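Local structure of possible TctC subunit of the Tripartite Tricarboxylate Transport(TTT) Family (Rhodopseudomonas palustris, 6HKE) at residues Ala207-Ala212 with Val222-Ala228; Gly82-Ala86 with Tyr96-Phe102; Leu107-Pro112 with Gly276-Pro280. The protein binds malate in the periplasm and probably delivers it to a tripartite tricarboxylate transporter, as the substrate-binding component of that uptake system. The protein carries 2 engineered substitutions. All coordinates share one frame; numbering follows the deposited sequence.

Contact 1 of 3, residues Ala207-Ala212 with Val222-Ala228; sequences AYVIAA and VPTAREA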
# COMPACT_ATOMS: atom_id res chain seq x y z
N ALA A 207 12.11 7.48 -10.99
CA ALA A 207 11.11 8.24 -10.21
C ALA A 207 11.09 9.67 -10.75
O ALA A 207 12.16 10.16 -11.06
CB ALA A 207 11.49 8.24 -8.75
N TYR A 208 9.92 10.29 -10.91
CA TYR A 208 9.80 11.73 -11.21
C TYR A 208 9.65 12.48 -9.89
O TYR A 208 10.46 13.38 -9.64
CB TYR A 208 8.66 11.97 -12.20
CG TYR A 208 9.03 11.61 -13.61
CD1 TYR A 208 9.62 12.54 -14.44
CD2 TYR A 208 8.83 10.33 -14.12
CE1 TYR A 208 9.96 12.23 -15.75
CE2 TYR A 208 9.17 10.00 -15.42
CZ TYR A 208 9.75 10.96 -16.24
OH TYR A 208 10.09 10.66 -17.53
N VAL A 209 8.68 12.10 -9.06
CA VAL A 209 8.43 12.80 -7.77
C VAL A 209 8.06 11.78 -6.69
O VAL A 209 7.76 10.63 -7.03
CB VAL A 209 7.37 13.91 -7.91
CG1 VAL A 209 7.91 15.05 -8.75
CG2 VAL A 209 6.06 13.41 -8.47
N ILE A 210 8.20 12.19 -5.44
CA ILE A 210 7.72 11.45 -4.24
C ILE A 210 6.51 12.23 -3.72
O ILE A 210 6.58 13.48 -3.71
CB ILE A 210 8.86 11.28 -3.21
CG1 ILE A 210 8.43 10.42 -2.02
CG2 ILE A 210 9.40 12.63 -2.75
CD1 ILE A 210 9.60 10.01 -1.14
N ALA A 211 5.41 11.54 -3.44
CA ALA A 211 4.13 12.15 -3.02
C ALA A 211 4.17 12.36 -1.51
O ALA A 211 3.40 11.69 -0.79
CB ALA A 211 2.97 11.29 -3.44
N ALA A 212 5.06 13.25 -1.07
CA ALA A 212 5.39 13.51 0.35
C ALA A 212 5.74 14.99 0.50
O ALA A 212 6.04 15.64 -0.53
CB ALA A 212 6.55 12.64 0.79
N VAL A 222 15.26 12.36 -5.44
CA VAL A 222 13.87 12.45 -5.97
C VAL A 222 13.15 13.64 -5.34
O VAL A 222 12.96 13.68 -4.13
CB VAL A 222 13.10 11.14 -5.71
CG1 VAL A 222 11.66 11.23 -6.18
CG2 VAL A 222 13.81 9.93 -6.32
N PRO A 223 12.68 14.63 -6.13
CA PRO A 223 12.01 15.81 -5.59
C PRO A 223 10.58 15.52 -5.11
O PRO A 223 9.92 14.65 -5.63
CB PRO A 223 12.00 16.80 -6.76
CG PRO A 223 12.00 15.91 -7.99
CD PRO A 223 12.79 14.68 -7.60
N THR A 224 10.12 16.25 -4.10
CA THR A 224 8.73 16.17 -3.62
C THR A 224 7.84 16.67 -4.75
O THR A 224 8.35 17.41 -5.62
CB THR A 224 8.51 16.95 -2.33
OG1 THR A 224 8.89 18.30 -2.60
CG2 THR A 224 9.30 16.39 -1.16
N ALA A 225 6.58 16.26 -4.76
CA ALA A 225 5.58 16.78 -5.71
C ALA A 225 5.46 18.29 -5.51
O ALA A 225 5.27 19.00 -6.53
CB ALA A 225 4.28 16.06 -5.51
N ARG A 226 5.61 18.77 -4.27
CA ARG A 226 5.51 20.20 -3.90
C ARG A 226 6.58 20.97 -4.69
O ARG A 226 6.21 21.90 -5.43
CB ARG A 226 5.69 20.45 -2.40
CG ARG A 226 6.09 21.90 -2.08
CD ARG A 226 5.82 22.36 -0.66
NE ARG A 226 4.41 22.22 -0.32
CZ ARG A 226 3.45 23.14 -0.54
NH1 ARG A 226 3.73 24.29 -1.11
NH2 ARG A 226 2.21 22.88 -0.18
N GLU A 227 7.85 20.58 -4.54
CA GLU A 227 8.97 21.38 -5.09
C GLU A 227 8.92 21.31 -6.62
O GLU A 227 9.35 22.27 -7.23
CB GLU A 227 10.29 21.02 -4.39
CG GLU A 227 10.87 19.68 -4.73
CD GLU A 227 12.18 19.37 -4.02
OE1 GLU A 227 13.22 19.90 -4.49
OE2 GLU A 227 12.18 18.59 -3.04
N ALA A 228 8.30 20.28 -7.21
CA ALA A 228 8.15 20.11 -8.68
C ALA A 228 6.82 20.70 -9.19
O ALA A 228 6.52 20.48 -10.39
CB ALA A 228 8.30 18.65 -9.05
O HOH W 1 4.52 17.02 -2.19

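Contact 2 of 3, residues Gly82-Ala86 with Tyr96-Phe102; sequences GTHGA and YRPDKDF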
# COMPACT_ATOMS: atom_id res chain seq x y z
N GLY A 82 -5.50 1.82 0.18
CA GLY A 82 -6.45 1.44 -0.89
C GLY A 82 -7.60 0.59 -0.37
O GLY A 82 -8.75 1.03 -0.42
N THR A 83 -7.32 -0.61 0.13
CA THR A 83 -8.37 -1.63 0.38
C THR A 83 -9.28 -1.15 1.51
O THR A 83 -10.46 -1.54 1.50
CB THR A 83 -7.73 -2.97 0.73
OG1 THR A 83 -6.95 -2.76 1.91
CG2 THR A 83 -6.88 -3.49 -0.40
N HIS A 84 -8.73 -0.34 2.43
CA HIS A 84 -9.41 0.06 3.68
C HIS A 84 -9.50 1.58 3.79
O HIS A 84 -9.57 2.08 4.93
CB HIS A 84 -8.70 -0.56 4.88
CG HIS A 84 -9.01 -2.01 5.03
ND1 HIS A 84 -8.52 -2.95 4.16
CD2 HIS A 84 -9.80 -2.66 5.90
CE1 HIS A 84 -8.99 -4.13 4.50
NE2 HIS A 84 -9.79 -3.99 5.58
N GLY A 85 -9.53 2.28 2.65
CA GLY A 85 -9.52 3.75 2.61
C GLY A 85 -10.15 4.27 1.34
O GLY A 85 -11.39 4.41 1.30
N ALA A 86 -9.32 4.53 0.33
CA ALA A 86 -9.69 5.07 -1.00
C ALA A 86 -10.79 4.21 -1.64
O ALA A 86 -11.58 4.79 -2.37
CB ALA A 86 -8.48 5.19 -1.88
N TYR A 96 -17.65 -4.32 1.51
CA TYR A 96 -17.43 -4.16 2.97
C TYR A 96 -17.25 -2.68 3.27
O TYR A 96 -17.02 -1.90 2.34
CB TYR A 96 -16.21 -4.96 3.42
CG TYR A 96 -14.95 -4.63 2.67
CD1 TYR A 96 -14.19 -3.51 3.00
CD2 TYR A 96 -14.52 -5.41 1.62
CE1 TYR A 96 -13.03 -3.19 2.31
CE2 TYR A 96 -13.38 -5.09 0.90
CZ TYR A 96 -12.62 -3.98 1.26
OH TYR A 96 -11.49 -3.68 0.55
N ARG A 97 -17.39 -2.33 4.54
CA ARG A 97 -17.05 -1.01 5.11
C ARG A 97 -15.70 -1.21 5.81
O ARG A 97 -15.56 -2.06 6.68
CB ARG A 97 -18.18 -0.57 6.04
CG ARG A 97 -19.57 -0.75 5.42
CD ARG A 97 -20.72 -0.75 6.42
NE ARG A 97 -20.63 -1.91 7.30
CZ ARG A 97 -21.30 -2.06 8.44
NH1 ARG A 97 -22.14 -1.12 8.85
NH2 ARG A 97 -21.13 -3.15 9.16
N PRO A 98 -14.61 -0.52 5.41
CA PRO A 98 -13.32 -0.77 6.05
C PRO A 98 -13.30 -0.38 7.53
O PRO A 98 -12.50 -0.95 8.23
CB PRO A 98 -12.34 0.09 5.25
CG PRO A 98 -13.05 0.37 3.95
CD PRO A 98 -14.53 0.42 4.28
N ASP A 99 -14.16 0.56 7.96
CA ASP A 99 -14.26 0.96 9.40
C ASP A 99 -15.05 -0.09 10.18
O ASP A 99 -14.60 -0.42 11.28
CB ASP A 99 -14.84 2.37 9.63
CG ASP A 99 -16.00 2.80 8.76
OD1 ASP A 99 -16.32 2.10 7.78
OD2 ASP A 99 -16.55 3.88 9.05
N LYS A 100 -16.15 -0.61 9.65
CA LYS A 100 -17.17 -1.30 10.47
C LYS A 100 -17.19 -2.82 10.24
O LYS A 100 -17.78 -3.52 11.07
CB LYS A 100 -18.53 -0.68 10.18
CG LYS A 100 -18.70 0.72 10.74
CD LYS A 100 -19.99 1.38 10.31
CE LYS A 100 -20.34 2.59 11.16
NZ LYS A 100 -19.50 3.75 10.81
N ASP A 101 -16.57 -3.33 9.18
CA ASP A 101 -16.60 -4.80 8.90
C ASP A 101 -15.28 -5.45 9.35
O ASP A 101 -15.07 -6.63 9.03
CB ASP A 101 -16.99 -5.03 7.44
CG ASP A 101 -18.46 -4.77 7.19
OD1 ASP A 101 -19.27 -5.18 8.05
OD2 ASP A 101 -18.79 -4.15 6.17
N PHE A 102 -14.46 -4.71 10.12
CA PHE A 102 -13.12 -5.14 10.59
C PHE A 102 -12.85 -4.62 11.99
O PHE A 102 -13.30 -3.50 12.35
CB PHE A 102 -12.01 -4.68 9.64
CG PHE A 102 -12.18 -5.24 8.26
CD1 PHE A 102 -11.80 -6.53 7.96
CD2 PHE A 102 -12.85 -4.51 7.29
CE1 PHE A 102 -12.03 -7.07 6.70
CE2 PHE A 102 -13.06 -5.04 6.03
CZ PHE A 102 -12.63 -6.31 5.73

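Contact 3 of 3, residues Leu107-Pro112 with Gly276-Pro280; sequences LLTEMP and GALVP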
# COMPACT_ATOMS: atom_id res chain seq x y z
N LEU A 107 -1.37 -0.89 13.08
CA LEU A 107 -0.53 -0.26 12.02
C LEU A 107 0.77 -1.05 11.91
O LEU A 107 1.41 -1.28 12.94
CB LEU A 107 -0.24 1.19 12.37
CG LEU A 107 0.58 1.96 11.34
CD1 LEU A 107 -0.13 2.02 9.99
CD2 LEU A 107 0.86 3.35 11.86
N LEU A 108 1.12 -1.50 10.70
CA LEU A 108 2.36 -2.27 10.42
C LEU A 108 3.48 -1.34 9.96
O LEU A 108 4.63 -1.52 10.42
CB LEU A 108 2.06 -3.27 9.31
CG LEU A 108 0.98 -4.28 9.65
CD1 LEU A 108 0.86 -5.32 8.54
CD2 LEU A 108 1.30 -4.93 10.99
N THR A 109 3.14 -0.41 9.07
CA THR A 109 4.09 0.55 8.47
C THR A 109 3.32 1.67 7.77
O THR A 109 2.08 1.58 7.61
CB THR A 109 5.06 -0.14 7.51
OG1 THR A 109 6.11 0.79 7.24
CG2 THR A 109 4.42 -0.60 6.21
N GLU A 110 4.07 2.69 7.40
CA GLU A 110 3.62 3.85 6.60
C GLU A 110 4.81 4.20 5.72
O GLU A 110 5.95 4.08 6.19
CB GLU A 110 3.21 5.02 7.50
CG GLU A 110 2.51 6.15 6.77
CD GLU A 110 1.54 6.95 7.62
OE1 GLU A 110 1.68 6.91 8.88
OE2 GLU A 110 0.62 7.60 7.03
N MET A 111 4.54 4.53 4.47
CA MET A 111 5.61 4.87 3.51
C MET A 111 5.04 5.78 2.42
O MET A 111 3.86 5.72 2.08
CB MET A 111 6.14 3.58 2.89
CG MET A 111 5.15 2.89 1.97
SD MET A 111 5.81 1.31 1.41
CE MET A 111 5.44 0.24 2.79
N PRO A 112 5.89 6.65 1.84
CA PRO A 112 5.48 7.43 0.68
C PRO A 112 5.34 6.58 -0.59
O PRO A 112 5.85 5.46 -0.70
CB PRO A 112 6.57 8.48 0.56
CG PRO A 112 7.79 7.81 1.14
CD PRO A 112 7.26 6.95 2.27
N GLY A 276 12.72 2.36 2.76
CA GLY A 276 12.11 3.71 2.80
C GLY A 276 10.78 3.77 3.54
O GLY A 276 10.13 4.83 3.50
N ALA A 277 10.39 2.68 4.20
CA ALA A 277 9.18 2.55 5.06
C ALA A 277 9.50 2.99 6.49
O ALA A 277 10.65 2.81 6.92
CB ALA A 277 8.72 1.11 5.02
N LEU A 278 8.51 3.52 7.21
CA LEU A 278 8.68 3.91 8.64
C LEU A 278 8.30 2.73 9.54
O LEU A 278 7.35 2.01 9.22
CB LEU A 278 7.80 5.11 8.98
CG LEU A 278 8.05 6.37 8.15
CD1 LEU A 278 7.10 7.50 8.57
CD2 LEU A 278 9.50 6.82 8.25
N VAL A 279 8.99 2.59 10.67
CA VAL A 279 8.57 1.72 11.79
C VAL A 279 7.55 2.51 12.61
O VAL A 279 7.87 3.59 13.11
CB VAL A 279 9.77 1.30 12.65
CG1 VAL A 279 9.35 0.40 13.81
CG2 VAL A 279 10.83 0.62 11.80
N PRO A 280 6.31 2.02 12.78
CA PRO A 280 5.34 2.73 13.61
C PRO A 280 6.00 3.05 14.95
O PRO A 280 6.59 2.17 15.53
CB PRO A 280 4.17 1.74 13.71
CG PRO A 280 4.27 0.94 12.44
CD PRO A 280 5.76 0.76 12.25

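Contact 1 of 3, residues Ala207-Ala212 with Val222-Ala228
Ile-210 is held to the loop 222-228 by two backbone hydrogen bonds. Ile-210 N gives to Pro-223 O at 3.0 Å, and its O takes from Ala-225 N, a bond more bent at the hydrogen (139°). Together they make a single beta bridge between Ile-210 and Thr-224. Val-209 adds side-chain contact: its CG1 lies anti to the carbonyl carbon (chi1 -68°) and reaches Ala-228 CB at 3.6 Å. On the other flank Val-222 lays CG1 against the backbone of Val-209 and Ile-210, while its CG2 meets Ala-207 CB at 3.8 Å. A water takes the N-H of Arg-226 and gives to Ala-212 O.

The loop is shaped by Thr-224. Its OG1 accepts from Glu-227 N at 3.2 Å, an ST motif, and the Glu-227 carboxylate in turn takes the N-H of Thr-224. A valine here would probably leave Glu-227 N without its acceptor, and the turn 224-228 without one of its closing bonds. Glu-227 also pairs with Arg-215. Further out, Val-209 and Ala-228 both touch Leu-126 of helix 126-136. The chemistry implies a loop tied to strand 205-210 by main-chain bonds, with apolar side chains filling in beside them.

Contact 2 of 3, residues Gly82-Ala86 with Tyr96-Phe102
His-84, Tyr-96 and Phe-102 form an aromatic cluster. It joins the start of helix 82-90 to the loop that leads into strand 102-118. The helix opens with a wider pi-type turn at 82-86.

Two hydrogen bonds set the polar side. Tyr-96 OH gives to Thr-83 O at 2.6 Å, and the carbonyl oxygen lies near the plane of the tyrosine ring, at its edge. Thr-83 OG1 and His-84 ND1 are 2.8 Å apart and share a hydrogen bond, with OG1 in the plane of the imidazole. This bond helps to fix the rotation of the histidine ring. Thr-83 OG1 also bonds the backbone N of His-80, a malate-binding residue, so the cluster is linked to the pocket through one threonine.

The apolar contacts centre on Pro-98. Its CB sits 3.3 Å from His-84 CA and also meets the imidazole obliquely. Pro-98 also touches Val-294 of helix 287-305.

Within the loop, Arg-97 grips Asp-101 side-on with NE and NH2, one to each carboxylate oxygen. Asp-101 OD2 also takes the backbone N-H of Arg-97. This closes the turn that carries Pro-98.

The ring contacts differ in kind. The His-84 and Tyr-96 rings are near parallel but slid apart, and barely overlap. His-84 and Phe-102 make a T-shaped pair, planes at 62°. His-84 also stacks on Phe-242. The imidazole edge points at the phenyl face, with His-84 NE2 over the ring centre and 3.5 Å from Phe-102 CE2.

Contact 3 of 3, residues Leu107-Pro112 with Gly276-Pro280
A Schellman motif ends helix 266-274, and the chain leaving it runs beside strand 102-118. Gly-276, with positive phi, is the C-prime residue. The two segments run in roughly opposite directions, 153° apart. Leu-278 bonds the strand at both of its backbone polar atoms. Leu-278 N gives to Glu-110 O at 2.8 Å, nearly straight at the hydrogen (172°). Leu-278 O takes the hydroxyl of Thr-109, at 2.6 Å from OG1. That hydroxyl oxygen stands opposite the threonine's own backbone N (chi1 -166°), which turns it to the loop. Ala-277 CB packs against Thr-109 OG1 at 3.4 Å and also meets Met-111 CE at 4.1 Å.

At the other end Pro-280 makes a second apolar contact. Its CG lies 4.0 Å from Leu-107 CG, and its CD rests on Leu-108 O. Arg-285 binds Pro-280 O. The side chain of Met-111 comes about 4 Å from that of Gln-192, a malate-binding residue, so it lies next to the pocket wall but about 8 Å from bound malate.

Leu-108 and Thr-109 both face Thr-239 on strand 236-244. This is a classic beta bulge, in a long strand of the mixed sheet of this periplasmic binding protein.

In the fold
Contacts 2 and 3 are buried. Contact 1 is partly buried and lies farther from the chain centre, on the opposite side of it from contact 2. Contacts 1 and 3 share a sheet, since strands 205-210 and 102-118 are neighbours. They touch where Ile-210 CD1 packs on Pro-112 CG at 3.6 Å. Contact 1 is also nested in the long loop closed by contact 3. Contact 2 touches neither, but its loop leads into the strand used by contact 3. Main-chain bonds dominate contact 1. Contact 3 mixes a main-chain bond with a threonine hydroxyl, and contact 2 relies on rings and on side-chain hydroxyls. Contacts 2 and 3 both come close to malate-binding residues.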